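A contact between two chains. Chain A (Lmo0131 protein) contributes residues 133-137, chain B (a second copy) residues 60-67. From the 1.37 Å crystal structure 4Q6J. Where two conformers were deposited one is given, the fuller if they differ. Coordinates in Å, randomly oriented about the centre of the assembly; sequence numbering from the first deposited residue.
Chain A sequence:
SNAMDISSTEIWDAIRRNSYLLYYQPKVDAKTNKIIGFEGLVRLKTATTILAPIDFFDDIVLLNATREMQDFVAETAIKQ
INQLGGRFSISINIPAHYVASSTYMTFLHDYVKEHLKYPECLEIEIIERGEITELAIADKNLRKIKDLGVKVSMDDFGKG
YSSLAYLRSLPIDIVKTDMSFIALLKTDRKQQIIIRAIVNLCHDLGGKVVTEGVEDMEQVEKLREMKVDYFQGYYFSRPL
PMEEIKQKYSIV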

# COMPACT_ATOMS: atom_id res chain seq x y z
N THR A 133 0.96 0.72 -11.97
CA THR A 133 1.07 -0.50 -12.76
C THR A 133 1.20 -0.18 -14.24
O THR A 133 1.10 0.95 -14.66
CB THR A 133 -0.14 -1.44 -12.56
OG1 THR A 133 -1.21 -1.02 -13.41
CG2 THR A 133 -0.62 -1.41 -11.13
N GLU A 134 1.45 -1.22 -15.01
CA GLU A 134 1.50 -1.07 -16.45
C GLU A 134 0.07 -0.81 -16.91
O GLU A 134 -0.85 -1.44 -16.44
CB GLU A 134 2.06 -2.35 -17.07
CG GLU A 134 3.31 -2.87 -16.39
CD GLU A 134 3.13 -3.08 -14.89
OE1 GLU A 134 2.22 -3.84 -14.49
OE2 GLU A 134 3.89 -2.49 -14.11
N LEU A 135 -0.12 0.11 -17.84
CA LEU A 135 -1.47 0.50 -18.19
C LEU A 135 -1.83 0.12 -19.61
O LEU A 135 -2.98 0.25 -19.98
CB LEU A 135 -1.64 2.03 -18.01
CG LEU A 135 -1.77 2.57 -16.59
CD1 LEU A 135 -2.61 3.83 -16.56
CD2 LEU A 135 -2.38 1.55 -15.66
N ALA A 136 -0.86 -0.32 -20.39
CA ALA A 136 -1.10 -0.58 -21.81
C ALA A 136 -2.16 -1.66 -22.09
O ALA A 136 -2.97 -1.51 -23.01
CB ALA A 136 0.17 -0.91 -22.51
N ILE A 137 -2.15 -2.75 -21.32
CA ILE A 137 -3.15 -3.81 -21.47
C ILE A 137 -4.53 -3.30 -21.09
O ILE A 137 -5.49 -3.50 -21.82
CB ILE A 137 -2.86 -5.05 -20.60
CG1 ILE A 137 -1.40 -5.47 -20.73
CG2 ILE A 137 -3.75 -6.20 -21.01
CD1 ILE A 137 -1.08 -6.06 -22.07
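Chain B 60-67: IVLLNATR

The most unusual feature of this contact is that a single side-chain oxygen, OD1 of Asn64(B), receives two successive backbone amides of chain A. Ala136(A) N donates to Asn64(B) OD1 at 3.2 Å with an N-H...acceptor angle of 160°, close to linear. Leu135(A) N lies 3.3 Å from the same Asn64(B) OD1, but its angle of 123° makes that hydrogen bond weak. Distance alone would rank the two as near equals; the angles identify the amide of Ala136(A) as the better directed donor. These are the only hydrogen bonds between the stretches.

The backbone of chain B explains how the asparagine reaches this position. Residues 60-62 are the end of a helix that begins earlier in the chain, and Leu63(B), at phi/psi -98/9, is the first residue after it to leave helical values. Asn64(B) follows with both angles positive, 40/47, a left-handed conformation. The turn is held by Asn64(B) N to Val61(B) O at 2.7 Å and Ala65(B) N to Ile60(B) O, also at 2.7 Å. Ala65(B) then occupies the N-cap position of the next helix, which starts at Thr66(B). With the chain bent in this way, the CA-to-CB bond of Asn64(B) points toward chain A, and chi1 of -71° (m) with chi2 of -95° completes the placement of its amide group. Two conformers of this residue were deposited, so the description applies to the one given.

On chain A, Glu134(A) is extended at phi/psi -70/138, Leu135(A) turns to -114/-10, and Ala136(A) enters a helix that continues later in the chain. Both donor amides therefore lie where the loop passes into the helix. The CA-to-CB bond of Ala136(A) points toward chain B, and its CB is 3.4 Å from Asn64(B) OD1, so methyl and amide pack around the same oxygen.

The backbones approach most closely at Glu134(A) and Val61(B), whose CA atoms are 5.3 Å apart. No regular pairing of strands or helices extends from this point, and a crossing angle would have little meaning for such short, bent segments. Glu134(A) has the largest area covered by the opposing stretch, 84 of the 263 Å² buried in total on both sides. Its CA-to-CB bond points sideways, but chi1 of -46° (m) and chi2 of 54° (p) bring the end of the side chain nearer chain B. Along the way, Glu134(A) CB lies 3.3 Å from Asn64(B) OD1, and Glu134(A) CG lies 3.7 Å from Thr66(B) OG1. The side chain thus runs past residues from both sides of the turn, but its high B factors call for caution about its outer atoms. Thr133(A) adds a looser contact, its O atom 3.9 Å from Val61(B) CG1, while its CA-to-CB bond points away.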

# COMPACT_ATOMS: atom_id res chain seq x y z
N ILE B 60 10.87 0.27 -16.83
CA ILE B 60 10.27 -0.87 -17.52
C ILE B 60 8.74 -0.80 -17.59
O ILE B 60 8.16 -1.00 -18.63
CB ILE B 60 10.67 -2.19 -16.79
CG1 ILE B 60 12.18 -2.41 -16.83
CG2 ILE B 60 9.92 -3.39 -17.33
CD1 ILE B 60 12.66 -3.15 -18.07
N VAL B 61 8.12 -0.49 -16.46
CA VAL B 61 6.70 -0.23 -16.36
C VAL B 61 6.29 0.92 -17.28
O VAL B 61 5.43 0.76 -18.13
CB VAL B 61 6.36 0.10 -14.91
CG1 VAL B 61 5.03 0.82 -14.81
CG2 VAL B 61 6.40 -1.16 -14.05
N LEU B 62 6.93 2.07 -17.13
CA LEU B 62 6.64 3.23 -18.00
C LEU B 62 6.89 2.99 -19.50
O LEU B 62 6.31 3.65 -20.36
CB LEU B 62 7.45 4.43 -17.51
CG LEU B 62 7.08 4.74 -16.06
CD1 LEU B 62 8.26 5.29 -15.27
CD2 LEU B 62 5.84 5.66 -15.99
N LEU B 63 7.76 2.04 -19.80
CA LEU B 63 8.00 1.67 -21.18
C LEU B 63 7.19 0.41 -21.53
O LEU B 63 7.34 -0.13 -22.62
CB LEU B 63 9.51 1.46 -21.43
CG LEU B 63 10.40 2.65 -21.79
CD1 LEU B 63 11.75 2.19 -22.33
CD2 LEU B 63 9.72 3.56 -22.81
N ASN B 64 6.31 0.01 -20.62
CA ASN B 64 5.53 -1.24 -20.71
C ASN B 64 6.34 -2.44 -21.25
O ASN B 64 5.89 -3.17 -22.13
CB ASN B 64 4.19 -1.04 -21.45
CG ASN B 64 3.16 -0.22 -20.62
OD1 ASN B 64 2.30 -0.77 -19.92
ND2 ASN B 64 3.24 1.10 -20.74
N ALA B 65 7.55 -2.61 -20.70
CA ALA B 65 8.50 -3.64 -21.14
C ALA B 65 8.56 -4.89 -20.24
O ALA B 65 9.38 -5.79 -20.45
CB ALA B 65 9.91 -3.03 -21.28
N THR B 66 7.64 -4.96 -19.28
CA THR B 66 7.64 -6.03 -18.30
C THR B 66 7.51 -7.39 -18.99
O THR B 66 8.07 -8.35 -18.53
CB THR B 66 6.53 -5.91 -17.21
OG1 THR B 66 5.27 -5.66 -17.81
CG2 THR B 66 6.85 -4.82 -16.22
N ARG B 67 6.77 -7.46 -20.08
CA ARG B 67 6.58 -8.74 -20.74
C ARG B 67 7.87 -9.24 -21.38
O ARG B 67 8.21 -10.41 -21.21
CB ARG B 67 5.44 -8.70 -21.73
CG ARG B 67 5.20 -10.06 -22.37
CD ARG B 67 5.09 -11.20 -21.38
NE ARG B 67 5.04 -12.46 -22.11
CZ ARG B 67 3.93 -13.03 -22.56
NH1 ARG B 67 2.73 -12.50 -22.33
NH2 ARG B 67 4.01 -14.16 -23.24